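Local coordinates for hexokinase (Schistosoma mansoni, PDB 1BDG), which catalyses the ATP-dependent phosphorylation of glucose and other hexoses to hexose 6-phosphates, the entry step of glycolysis, at residues F19-V23 / V24-E28; T414-V417 / D418-P422. One frame throughout, in Å; residues are numbered along the deposited sequence.

Overall arrangement
From the N terminus, the chain leaves helix 5-16, runs through a loop and enters helix 23-41. Contact 1 lies at this entry, where residues 19-23 fold onto the first turn. Contact 2 comes almost 400 residues later in the last turns of helix 409-420, just before strand 426-431 at the edge of the six-stranded sheet. Both are local, and they follow in series without nesting or crossing. In space they are neighbours, with centres about 12 Å apart: Tyr26 packs on Met416, Glu27 on Leu420 and Val23 on Lys419. The beginning of one helix is thus laid against the end of another, and helix 357-389 touches both.

Contact 1: residues F19-V23 / V24-E28; sequences FDLSV and VDYEE
A capping box joined to a hydrophobic staple starts helix 23-41, with Ser22 as N-cap and Asp25 three residues on. Two reciprocal bonds make the box. Asp25 N donates a hydrogen bond to Ser22 OG at 3.1 Å, and Ser22 N reaches Asp25 OD2, also at 3.1 Å, in a nearly straight bond (172°) that meets the carboxylate from above its plane. Ser22 OG stands between its own backbone N and carbonyl carbon (chi1 62°), which turns it toward the first turn of the helix. The main chain adds regular helix bonds, Tyr26 N to Ser22 O at 3.2 Å and Glu27 N to Val23 O at 2.9 Å. The negative carboxylate, lying by the helix's N-terminal end, would be favoured by the amides there; its OD1 has a weak bond from Trp262 as well. Just before the cap, Leu21 crosses the Tyr26 side chain at about a right angle, its CB lying 3.6 Å from Tyr26 CZ and 3.5 Å from Tyr26 OH. Leu21 also touches Trp262, while Tyr26 packs against helix 357-389. An apolar pair spanning positions N' and N4 around a Ser-x-x-Asp box is typical of a stapled helix N terminus.

Contact 2: residues T414-V417 / D418-P422; sequences TDMV and DKLKP
The Asp418 carboxylate has Thr414 O and Thr414 CG2 to the same side of its plane, both only modestly raised from it, so that neither lies over a face. Asp418 CB sits against Thr414 O at 3.2 Å. Asp418 OD2 stays 3.8 Å from Thr414 O, a fellow acceptor whose partner is Asp418 N, and has Thr414 CG2 as a loose neighbour. The second carboxylate, that of Asp415, points into the same neighbourhood without touching it, Asp415 OD1 being 5.3 Å from Asp418 OD2; two like charges so placed may slightly disfavour each other's ionisation. Lys419 bends its chain at the last torsion, and this brings NZ to 3.7 Å from Asp415 O, though short of a salt bridge with that residue's carboxylate. Thr414 OG1 turns back to Cys410 O.

These residues belong to the last turns of helix 409-420, part of a beta-alpha-beta crossover between the parallel strands 393-399 and 426-431 of the large sheet. Asp418 N bonds to Thr414 O at 2.9 Å and Leu420 N to Met416 O at 3.3 Å, while Lys421 N keeps a weak bond to Val417 O as the chain leaves helical geometry ahead of Pro422.

On the buried flank Met416 carries the apolar contact. With CG anti to the backbone N (chi1 -172°) and the chain bent at the next two torsions, its SD meets Leu420 CD1 at 3.8 Å where the two side chains cross at a slant, a pair covered by Tyr26 of helix 23-41. Val417 faces helix 357-389 and Phe427; its CG1 lies 4.1 Å from Lys421 CB. Lys421 runs out extended and bends at its last torsion, where NZ bonds to Thr425 O.

Contact 1: residues F19-V23 / V24-E28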
loop_
_atom_site.group_PDB
_atom_site.type_symbol
_atom_site.label_atom_id
_atom_site.label_comp_id
_atom_site.label_asym_id
_atom_site.label_seq_id
_atom_site.Cartn_x
_atom_site.Cartn_y
_atom_site.Cartn_z
ATOM N N PHE A 19 11.193 -6.024 -18.534
ATOM C CA PHE A 19 10.013 -5.445 -17.867
ATOM C C PHE A 19 8.751 -5.773 -18.659
ATOM O O PHE A 19 7.660 -5.737 -18.111
ATOM C CB PHE A 19 10.099 -3.923 -17.768
ATOM C CG PHE A 19 11.030 -3.427 -16.724
ATOM C CD1 PHE A 19 12.398 -3.367 -16.965
ATOM C CD2 PHE A 19 10.546 -2.963 -15.517
ATOM C CE1 PHE A 19 13.276 -2.848 -16.025
ATOM C CE2 PHE A 19 11.425 -2.434 -14.555
ATOM C CZ PHE A 19 12.797 -2.379 -14.817
ATOM N N ASP A 20 8.912 -6.023 -19.958
ATOM C CA ASP A 20 7.802 -6.338 -20.845
ATOM C C ASP A 20 7.290 -7.773 -20.653
ATOM O O ASP A 20 7.571 -8.662 -21.459
ATOM C CB ASP A 20 8.205 -6.109 -22.301
ATOM C CG ASP A 20 7.052 -6.309 -23.263
ATOM O OD1 ASP A 20 5.903 -5.972 -22.910
ATOM O OD2 ASP A 20 7.284 -6.803 -24.380
ATOM N N LEU A 21 6.522 -7.987 -19.586
ATOM C CA LEU A 21 5.971 -9.304 -19.269
ATOM C C LEU A 21 4.737 -9.653 -20.089
ATOM O O LEU A 21 4.028 -8.780 -20.572
ATOM C CB LEU A 21 5.694 -9.415 -17.767
ATOM C CG LEU A 21 6.912 -9.090 -16.890
ATOM C CD1 LEU A 21 6.769 -9.769 -15.537
ATOM C CD2 LEU A 21 8.196 -9.562 -17.571
ATOM N N SER A 22 4.499 -10.951 -20.220
ATOM C CA SER A 22 3.392 -11.499 -20.995
ATOM C C SER A 22 2.204 -11.909 -20.135
ATOM O O SER A 22 2.358 -12.144 -18.953
ATOM C CB SER A 22 3.896 -12.738 -21.770
ATOM O OG SER A 22 4.343 -13.780 -20.900
ATOM N N VAL A 23 1.024 -12.039 -20.731
ATOM C CA VAL A 23 -0.143 -12.483 -19.970
ATOM C C VAL A 23 0.203 -13.802 -19.289
ATOM O O VAL A 23 -0.244 -14.074 -18.176
ATOM C CB VAL A 23 -1.356 -12.741 -20.875
ATOM C CG1 VAL A 23 -2.514 -13.325 -20.059
ATOM C CG2 VAL A 23 -1.779 -11.450 -21.543
ATOM N N VAL A 24 1.036 -14.606 -19.941
ATOM C CA VAL A 24 1.405 -15.885 -19.362
ATOM C C VAL A 24 2.234 -15.639 -18.109
ATOM O O VAL A 24 2.044 -16.324 -17.099
ATOM C CB VAL A 24 2.178 -16.819 -20.343
ATOM C CG1 VAL A 24 2.421 -18.169 -19.660
ATOM C CG2 VAL A 24 1.389 -17.018 -21.656
ATOM N N ASP A 25 3.101 -14.631 -18.136
ATOM C CA ASP A 25 3.920 -14.360 -16.965
ATOM C C ASP A 25 3.024 -14.075 -15.775
ATOM O O ASP A 25 3.132 -14.735 -14.747
ATOM C CB ASP A 25 4.897 -13.212 -17.215
ATOM C CG ASP A 25 6.030 -13.599 -18.149
ATOM O OD1 ASP A 25 6.374 -14.795 -18.223
ATOM O OD2 ASP A 25 6.600 -12.702 -18.799
ATOM N N TYR A 26 2.082 -13.157 -15.942
ATOM C CA TYR A 26 1.166 -12.810 -14.865
ATOM C C TYR A 26 0.336 -14.002 -14.397
ATOM O O TYR A 26 0.148 -14.184 -13.200
ATOM C CB TYR A 26 0.298 -11.627 -15.277
ATOM C CG TYR A 26 1.122 -10.396 -15.525
ATOM C CD1 TYR A 26 2.012 -9.945 -14.562
ATOM C CD2 TYR A 26 1.058 -9.713 -16.732
ATOM C CE1 TYR A 26 2.827 -8.853 -14.793
ATOM C CE2 TYR A 26 1.870 -8.609 -16.972
ATOM C CZ TYR A 26 2.757 -8.193 -15.990
ATOM O OH TYR A 26 3.605 -7.148 -16.200
ATOM N N GLU A 27 -0.137 -14.829 -15.328
ATOM C CA GLU A 27 -0.904 -16.022 -14.947
ATOM C C GLU A 27 -0.072 -16.779 -13.891
ATOM O O GLU A 27 -0.580 -17.176 -12.850
ATOM C CB GLU A 27 -1.180 -16.919 -16.171
ATOM C CG GLU A 27 -2.041 -16.250 -17.265
ATOM C CD GLU A 27 -2.254 -17.098 -18.544
ATOM O OE1 GLU A 27 -1.362 -17.894 -18.923
ATOM O OE2 GLU A 27 -3.304 -16.933 -19.205
ATOM N N GLU A 28 1.231 -16.869 -14.126
ATOM C CA GLU A 28 2.148 -17.545 -13.226
ATOM C C GLU A 28 2.372 -16.830 -11.896
ATOM O O GLU A 28 2.309 -17.466 -10.848
ATOM C CB GLU A 28 3.488 -17.722 -13.896
ATOM C CG GLU A 28 4.443 -18.543 -13.087
ATOM C CD GLU A 28 4.710 -19.841 -13.767
ATOM O OE1 GLU A 28 4.887 -19.787 -15.020
ATOM O OE2 GLU A 28 4.711 -20.898 -13.067
#

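Contact 2: residues T414-V417 / D418-P422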
loop_
_atom_site.group_PDB
_atom_site.type_symbol
_atom_site.label_atom_id
_atom_site.label_comp_id
_atom_site.label_asym_id
_atom_site.label_seq_id
_atom_site.Cartn_x
_atom_site.Cartn_y
_atom_site.Cartn_z
ATOM N N THR A 414 -7.202 -3.373 -14.079
ATOM C CA THR A 414 -8.472 -4.021 -14.400
ATOM C C THR A 414 -8.351 -4.950 -15.622
ATOM O O THR A 414 -8.880 -6.058 -15.629
ATOM C CB THR A 414 -9.552 -2.951 -14.667
ATOM O OG1 THR A 414 -9.620 -2.068 -13.549
ATOM C CG2 THR A 414 -10.914 -3.585 -14.866
ATOM N N ASP A 415 -7.636 -4.512 -16.648
ATOM C CA ASP A 415 -7.487 -5.359 -17.815
ATOM C C ASP A 415 -6.784 -6.648 -17.411
ATOM O O ASP A 415 -7.176 -7.734 -17.858
ATOM C CB ASP A 415 -6.723 -4.644 -18.933
ATOM C CG ASP A 415 -7.519 -3.491 -19.551
ATOM O OD1 ASP A 415 -8.653 -3.180 -19.068
ATOM O OD2 ASP A 415 -6.999 -2.887 -20.528
ATOM N N MET A 416 -5.796 -6.566 -16.521
ATOM C CA MET A 416 -5.105 -7.786 -16.121
ATOM C C MET A 416 -6.018 -8.696 -15.285
ATOM O O MET A 416 -6.093 -9.904 -15.546
ATOM C CB MET A 416 -3.803 -7.482 -15.399
ATOM C CG MET A 416 -2.951 -8.718 -15.138
ATOM S SD MET A 416 -2.736 -9.809 -16.571
ATOM C CE MET A 416 -2.258 -8.714 -17.899
ATOM N N VAL A 417 -6.745 -8.123 -14.319
ATOM C CA VAL A 417 -7.670 -8.912 -13.491
ATOM C C VAL A 417 -8.697 -9.555 -14.414
ATOM O O VAL A 417 -9.249 -10.606 -14.099
ATOM C CB VAL A 417 -8.493 -8.058 -12.514
ATOM C CG1 VAL A 417 -9.336 -8.967 -11.647
ATOM C CG2 VAL A 417 -7.606 -7.156 -11.678
ATOM N N ASP A 418 -8.928 -8.928 -15.560
ATOM C CA ASP A 418 -9.894 -9.423 -16.505
ATOM C C ASP A 418 -9.454 -10.660 -17.268
ATOM O O ASP A 418 -10.274 -11.508 -17.588
ATOM C CB ASP A 418 -10.270 -8.316 -17.461
ATOM C CG ASP A 418 -11.736 -8.044 -17.462
ATOM O OD1 ASP A 418 -12.507 -9.008 -17.548
ATOM O OD2 ASP A 418 -12.124 -6.867 -17.385
ATOM N N LYS A 419 -8.173 -10.766 -17.588
ATOM C CA LYS A 419 -7.682 -11.945 -18.314
ATOM C C LYS A 419 -7.442 -13.129 -17.382
ATOM O O LYS A 419 -7.290 -14.260 -17.845
ATOM C CB LYS A 419 -6.365 -11.638 -19.043
ATOM C CG LYS A 419 -6.511 -10.765 -20.263
ATOM C CD LYS A 419 -5.175 -10.206 -20.685
ATOM C CE LYS A 419 -5.340 -9.215 -21.815
ATOM N NZ LYS A 419 -6.330 -8.160 -21.463
ATOM N N LEU A 420 -7.360 -12.855 -16.077
ATOM C CA LEU A 420 -7.086 -13.885 -15.071
ATOM C C LEU A 420 -8.181 -14.170 -14.048
ATOM O O LEU A 420 -8.037 -15.100 -13.248
ATOM C CB LEU A 420 -5.815 -13.528 -14.311
ATOM C CG LEU A 420 -4.643 -13.083 -15.165
ATOM C CD1 LEU A 420 -3.425 -12.835 -14.303
ATOM C CD2 LEU A 420 -4.364 -14.154 -16.211
ATOM N N LYS A 421 -9.245 -13.374 -14.024
ATOM C CA LYS A 421 -10.298 -13.617 -13.039
ATOM C C LYS A 421 -11.134 -14.810 -13.428
ATOM O O LYS A 421 -11.092 -15.240 -14.578
ATOM C CB LYS A 421 -11.215 -12.396 -12.874
ATOM C CG LYS A 421 -12.136 -12.131 -14.030
ATOM C CD LYS A 421 -12.969 -10.893 -13.781
ATOM C CE LYS A 421 -13.973 -10.690 -14.919
ATOM N NZ LYS A 421 -14.853 -11.889 -15.096
ATOM N N PRO A 422 -11.849 -15.414 -12.449
ATOM C CA PRO A 422 -12.708 -16.570 -12.744
ATOM C C PRO A 422 -13.740 -16.080 -13.776
ATOM O O PRO A 422 -14.429 -15.073 -13.538
ATOM C CB PRO A 422 -13.373 -16.847 -11.390
ATOM C CG PRO A 422 -12.332 -16.476 -10.430
ATOM C CD PRO A 422 -11.813 -15.165 -10.995
#